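Local atomic coordinates of peptide synthase (Silicibacter pomeroyi DSS-3, PDB entry 2QTP), a protein that is of unknown function but belongs to a family with a variant of the Bacillus chorismate mutase fold and may act in amino-acid metabolism. Residues K7-I12 against V152-A157; R28-V33 against E64-A69. All blocks are in the same frame, centred on the assembly; numbering follows the deposited sequence.

Contact 1 (K7-I12 against V152-A157)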
loop_
_atom_site.group_PDB
_atom_site.type_symbol
_atom_site.label_atom_id
_atom_site.label_comp_id
_atom_site.label_asym_id
_atom_site.label_seq_id
_atom_site.Cartn_x
_atom_site.Cartn_y
_atom_site.Cartn_z
ATOM N N LYS A 7 7.844 5.411 9.312
ATOM C CA LYS A 7 7.462 4.062 9.742
ATOM C C LYS A 7 7.281 3.175 8.525
ATOM O O LYS A 7 6.754 3.636 7.501
ATOM C CB LYS A 7 6.055 4.072 10.392
ATOM C CG LYS A 7 5.917 4.215 11.836
ATOM C CD LYS A 7 4.496 3.823 12.248
ATOM C CE LYS A 7 4.320 3.855 13.757
ATOM N NZ LYS A 7 2.989 3.288 14.130
ATOM N N ILE A 8 7.646 1.907 8.664
ATOM C CA ILE A 8 7.333 0.882 7.676
ATOM C C ILE A 8 6.622 -0.229 8.447
ATOM O O ILE A 8 6.996 -0.549 9.554
ATOM C CB ILE A 8 8.577 0.274 6.978
ATOM C CG1 ILE A 8 9.237 1.278 6.049
ATOM C CG2 ILE A 8 8.182 -0.957 6.126
ATOM C CD1 ILE A 8 10.489 0.734 5.443
ATOM N N ALA A 9 5.586 -0.807 7.863
ATOM C CA ALA A 9 4.851 -1.872 8.536
ATOM C C ALA A 9 4.537 -2.958 7.520
ATOM O O ALA A 9 4.250 -2.649 6.347
ATOM C CB ALA A 9 3.582 -1.316 9.148
ATOM N N VAL A 10 4.612 -4.215 7.953
ATOM C CA VAL A 10 4.297 -5.365 7.088
ATOM C C VAL A 10 3.253 -6.238 7.805
ATOM O O VAL A 10 3.389 -6.523 9.004
ATOM C CB VAL A 10 5.572 -6.152 6.695
ATOM C CG1 VAL A 10 5.240 -7.335 5.793
ATOM C CG2 VAL A 10 6.586 -5.215 6.005
ATOM N N PHE A 11 2.196 -6.604 7.086
ATOM C CA PHE A 11 1.066 -7.422 7.618
ATOM C C PHE A 11 0.950 -8.661 6.744
ATOM O O PHE A 11 0.914 -8.536 5.516
ATOM C CB PHE A 11 -0.290 -6.691 7.519
ATOM C CG PHE A 11 -0.296 -5.261 8.054
ATOM C CD1 PHE A 11 0.457 -4.252 7.465
ATOM C CD2 PHE A 11 -1.132 -4.911 9.116
ATOM C CE1 PHE A 11 0.416 -2.946 7.970
ATOM C CE2 PHE A 11 -1.193 -3.590 9.619
ATOM C CZ PHE A 11 -0.413 -2.620 9.048
ATOM N N ILE A 12 0.942 -9.845 7.356
ATOM C CA ILE A 12 0.713 -11.073 6.627
ATOM C C ILE A 12 -0.484 -11.798 7.249
ATOM O O ILE A 12 -0.622 -11.864 8.480
ATOM C CB ILE A 12 1.884 -12.064 6.730
ATOM C CG1 ILE A 12 3.211 -11.394 6.429
ATOM C CG2 ILE A 12 1.680 -13.226 5.756
ATOM C CD1 ILE A 12 4.354 -12.389 6.394
ATOM N N VAL A 152 -5.597 -2.248 5.755
ATOM C CA VAL A 152 -4.462 -1.874 6.574
ATOM C C VAL A 152 -4.785 -0.607 7.331
ATOM O O VAL A 152 -5.588 0.218 6.886
ATOM C CB VAL A 152 -3.152 -1.632 5.740
ATOM C CG1 VAL A 152 -2.826 -2.816 4.896
ATOM C CG2 VAL A 152 -3.259 -0.425 4.844
ATOM N N ARG A 153 -4.191 -0.478 8.512
ATOM C CA ARG A 153 -4.230 0.781 9.241
ATOM C C ARG A 153 -3.051 0.905 10.137
ATOM O O ARG A 153 -2.417 -0.073 10.431
ATOM C CB ARG A 153 -5.514 0.987 10.014
ATOM C CG ARG A 153 -5.745 0.092 11.149
ATOM C CD ARG A 153 -6.712 0.792 12.145
ATOM N NE ARG A 153 -6.190 0.453 13.426
ATOM C CZ ARG A 153 -6.070 1.251 14.460
ATOM N NH1 ARG A 153 -6.501 2.499 14.481
ATOM N NH2 ARG A 153 -5.528 0.732 15.528
ATOM N N LEU A 154 -2.717 2.124 10.515
ATOM C CA LEU A 154 -1.708 2.361 11.538
ATOM C C LEU A 154 -2.344 3.393 12.475
ATOM O O LEU A 154 -2.892 4.410 11.995
ATOM C CB LEU A 154 -0.428 2.897 10.910
ATOM C CG LEU A 154 0.401 1.922 10.081
ATOM C CD1 LEU A 154 1.508 2.686 9.308
ATOM C CD2 LEU A 154 0.973 0.813 10.957
ATOM N N ASN A 155 -2.250 3.145 13.786
ATOM C CA ASN A 155 -2.892 3.972 14.787
ATOM C C ASN A 155 -2.522 5.444 14.672
ATOM O O ASN A 155 -3.346 6.305 14.940
ATOM C CB ASN A 155 -2.626 3.449 16.230
ATOM C CG ASN A 155 -1.208 3.759 16.721
ATOM O OD1 ASN A 155 -0.219 3.390 16.072
ATOM N ND2 ASN A 155 -1.104 4.480 17.852
ATOM N N ASP A 156 -1.312 5.743 14.207
ATOM C CA ASP A 156 -0.828 7.112 14.246
ATOM C C ASP A 156 -0.524 7.699 12.871
ATOM O O ASP A 156 0.194 8.671 12.765
ATOM C CB ASP A 156 0.432 7.134 15.104
ATOM C CG ASP A 156 1.590 6.327 14.475
ATOM O OD1 ASP A 156 1.387 5.446 13.597
ATOM O OD2 ASP A 156 2.721 6.562 14.894
ATOM N N ALA A 157 -1.084 7.124 11.816
ATOM C CA ALA A 157 -0.749 7.562 10.499
ATOM C C ALA A 157 -1.952 7.383 9.590
ATOM O O ALA A 157 -2.829 6.552 9.873
ATOM C CB ALA A 157 0.476 6.777 9.973
#

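Contact 2 (R28-V33 against E64-A69)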
loop_
_atom_site.group_PDB
_atom_site.type_symbol
_atom_site.label_atom_id
_atom_site.label_comp_id
_atom_site.label_asym_id
_atom_site.label_seq_id
_atom_site.Cartn_x
_atom_site.Cartn_y
_atom_site.Cartn_z
ATOM N N ARG A 28 -2.274 -17.040 1.441
ATOM C CA ARG A 28 -1.647 -15.961 2.164
ATOM C C ARG A 28 -1.694 -14.644 1.430
ATOM O O ARG A 28 -1.600 -14.592 0.197
ATOM C CB ARG A 28 -0.188 -16.305 2.480
ATOM C CG ARG A 28 0.026 -17.571 3.301
ATOM C CD ARG A 28 1.490 -17.757 3.617
ATOM N NE ARG A 28 2.258 -17.911 2.378
ATOM C CZ ARG A 28 3.565 -17.699 2.258
ATOM N NH1 ARG A 28 4.294 -17.307 3.304
ATOM N NH2 ARG A 28 4.141 -17.870 1.084
ATOM N N LYS A 29 -1.833 -13.571 2.200
ATOM C CA LYS A 29 -1.809 -12.219 1.667
ATOM C C LYS A 29 -0.788 -11.435 2.477
ATOM O O LYS A 29 -0.662 -11.630 3.697
ATOM C CB LYS A 29 -3.161 -11.523 1.839
ATOM C CG LYS A 29 -4.372 -12.296 1.398
ATOM C CD LYS A 29 -5.591 -11.410 1.583
ATOM C CE LYS A 29 -6.858 -12.020 1.027
ATOM N NZ LYS A 29 -7.982 -11.122 1.390
ATOM N N ALA A 30 -0.069 -10.539 1.823
ATOM C CA ALA A 30 0.863 -9.671 2.534
ATOM C C ALA A 30 0.662 -8.272 2.023
ATOM O O ALA A 30 0.304 -8.079 0.850
ATOM C CB ALA A 30 2.310 -10.124 2.336
ATOM N N VAL A 31 0.882 -7.295 2.894
ATOM C CA VAL A 31 0.838 -5.889 2.511
ATOM C C VAL A 31 1.951 -5.151 3.275
ATOM O O VAL A 31 2.163 -5.405 4.450
ATOM C CB VAL A 31 -0.583 -5.230 2.727
ATOM C CG1 VAL A 31 -1.149 -5.506 4.054
ATOM C CG2 VAL A 31 -0.533 -3.700 2.479
ATOM N N ALA A 32 2.712 -4.327 2.566
ATOM C CA ALA A 32 3.780 -3.507 3.146
ATOM C C ALA A 32 3.337 -2.038 2.995
ATOM O O ALA A 32 2.851 -1.636 1.931
ATOM C CB ALA A 32 5.146 -3.778 2.444
ATOM N N VAL A 33 3.495 -1.272 4.073
ATOM C CA VAL A 33 3.039 0.110 4.175
ATOM C C VAL A 33 4.193 1.021 4.630
ATOM O O VAL A 33 4.989 0.638 5.513
ATOM C CB VAL A 33 1.881 0.224 5.215
ATOM C CG1 VAL A 33 1.416 1.626 5.328
ATOM C CG2 VAL A 33 0.752 -0.679 4.809
ATOM N N GLU A 64 9.116 -5.506 -2.576
ATOM C CA GLU A 64 10.172 -6.390 -2.105
ATOM C C GLU A 64 9.898 -6.844 -0.669
ATOM O O GLU A 64 10.135 -8.007 -0.348
ATOM C CB GLU A 64 11.538 -5.690 -2.188
ATOM C CG GLU A 64 12.708 -6.421 -1.462
ATOM C CD GLU A 64 13.127 -7.744 -2.130
ATOM O OE1 GLU A 64 12.969 -7.870 -3.368
ATOM O OE2 GLU A 64 13.636 -8.656 -1.425
ATOM N N ARG A 65 9.422 -5.944 0.192
ATOM C CA ARG A 65 9.079 -6.336 1.567
ATOM C C ARG A 65 7.974 -7.381 1.569
ATOM O O ARG A 65 8.023 -8.340 2.347
ATOM C CB ARG A 65 8.672 -5.137 2.440
ATOM C CG ARG A 65 9.778 -4.099 2.658
ATOM C CD ARG A 65 11.043 -4.652 3.351
ATOM N NE ARG A 65 10.714 -5.141 4.686
ATOM C CZ ARG A 65 10.804 -4.438 5.821
ATOM N NH1 ARG A 65 11.271 -3.184 5.838
ATOM N NH2 ARG A 65 10.434 -5.024 6.963
ATOM N N CYS A 66 6.999 -7.225 0.675
ATOM C CA CYS A 66 5.913 -8.211 0.536
ATOM C C CYS A 66 6.414 -9.608 0.217
ATOM O O CYS A 66 6.040 -10.568 0.886
ATOM C CB CYS A 66 4.914 -7.782 -0.540
ATOM S SG CYS A 66 3.721 -6.595 0.008
ATOM N N VAL A 67 7.246 -9.728 -0.816
ATOM C CA VAL A 67 7.785 -11.031 -1.228
ATOM C C VAL A 67 8.739 -11.608 -0.172
ATOM O O VAL A 67 8.723 -12.799 0.070
ATOM C CB VAL A 67 8.418 -10.999 -2.669
ATOM C CG1 VAL A 67 7.371 -10.541 -3.683
ATOM C CG2 VAL A 67 9.658 -10.102 -2.738
ATOM N N GLN A 68 9.555 -10.776 0.460
ATOM C CA GLN A 68 10.370 -11.238 1.572
ATOM C C GLN A 68 9.515 -11.755 2.722
ATOM O O GLN A 68 9.852 -12.756 3.312
ATOM C CB GLN A 68 11.290 -10.146 2.098
ATOM C CG GLN A 68 12.488 -9.887 1.214
ATOM C CD GLN A 68 13.309 -8.683 1.676
ATOM O OE1 GLN A 68 12.778 -7.707 2.224
ATOM N NE2 GLN A 68 14.614 -8.745 1.438
ATOM N N ALA A 69 8.410 -11.085 3.034
ATOM C CA ALA A 69 7.520 -11.527 4.105
ATOM C C ALA A 69 6.880 -12.885 3.820
ATOM O O ALA A 69 6.660 -13.672 4.722
ATOM C CB ALA A 69 6.423 -10.480 4.350
#

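Contact 1 (K7-I12 against V152-A157)
Lys7 and Asp156 meet tip to tip in a salt bridge, NZ of Lys7 lying 2.7 Å from OD1 of Asp156. The ammonium comes from above the carboxylate plane, 37° out of it, and CE of Lys7 sits 3.3 Å from OD2 of Asp156, so the last carbon of the lysine also lies against the carboxylate. Farther along the strand the contact turns apolar. CB of Ala9 touches CD2 of Leu154 at 3.8 Å, and CD2 of Leu154 also approaches the Phe11 ring obliquely. That ring has CB of Val152 over one face, while its edge carbon CZ stands 3.5 Å from the carbonyl O of Arg153.

Torsions and a turn set these groups in place. Lys7 runs extended beyond CG; Asp156 puts CG in the crowded position between backbone N and carbonyl carbon (chi1 65°), which swings its carboxylate to the lysine. A type I turn from Leu154 to Ala157 carries Asp156, whose OD2 also takes a salt bridge from Arg6. An alanine here removes the carboxylate that Lys7 and Arg6 share, and would probably loosen the turn's hold on the strand.

Leu154 reaches Val35 and Met164 as well, so segment 152-157 runs roughly antiparallel to strand 5-15 over one face of the mixed sheet, in the loop that links the two-stranded antiparallel sheet (131-135 with 148-152) to strand 162-171 of the mixed sheet.

Contact 2 (R28-V33 against E64-A69)
Strand 28-33 and helix 64-69 meet through van der Waals contact, with no hydrogen bond passing between them. The helix runs against the strand direction at 142°, its axis 7.2 Å from the strand's at closest approach, and Ala30 and Cys66 have the nearest CA atoms.

The apolar contacts come from alternate strand residues. Ala30 and Ala32 both point toward the helix; Val31 between them points to the other side of the sheet, where it meets Phe11, Ile150 and Val152. CB of Ala32 is shared by two helix residues, lying 3.8 Å from CB of Arg65 and 4.0 Å from SG of Cys66. Arg65 contributes this root of its side chain alone: it bends at chi2 and chi3, and its guanidinium leads away from the strand while its side chain packs on Ile8. CB of Ala30 faces the helix backbone, 4.0 Å from the carbonyl O of Cys66.

The sulfur makes the contacts with the strand backbone. With SG anti to the carbonyl carbon (chi1 -81°), Cys66 lays it along the main chain, 3.6 Å from N of Ala32 and 3.8 Å from O of Ala30. Those two backbone atoms belong to residues already paired with Val167 and Val169 of strand 162-171, and Cys66 also touches the Val169 side chain.

Two small methyls and one thiol therefore let the helix settle close on the sheet, and the joint rests on shape and on burial of apolar surface, with neither charge pairing nor hydrogen bonding between the segments.

How the contacts relate
From the N terminus, strand 5-15 supplies the first half of contact 1, and strand 21-37 follows beside it in antiparallel pairing. Contact 2 closes the shorter loop, from that second strand to the end of helix 49-70, some 30 residues on. Contact 1 closes only much later, when the chain reaches 152-157, so contact 2 falls wholly within its span and the two do not cross. Backbone pairing of Ala9 with Val33 and Phe11 with Val31 ties the strands together, while contact 2 seats the helix on one face of the sheet and contact 1 lays the late loop on the opposite face. Val31 and Val152 touch on the loop side of the sheet.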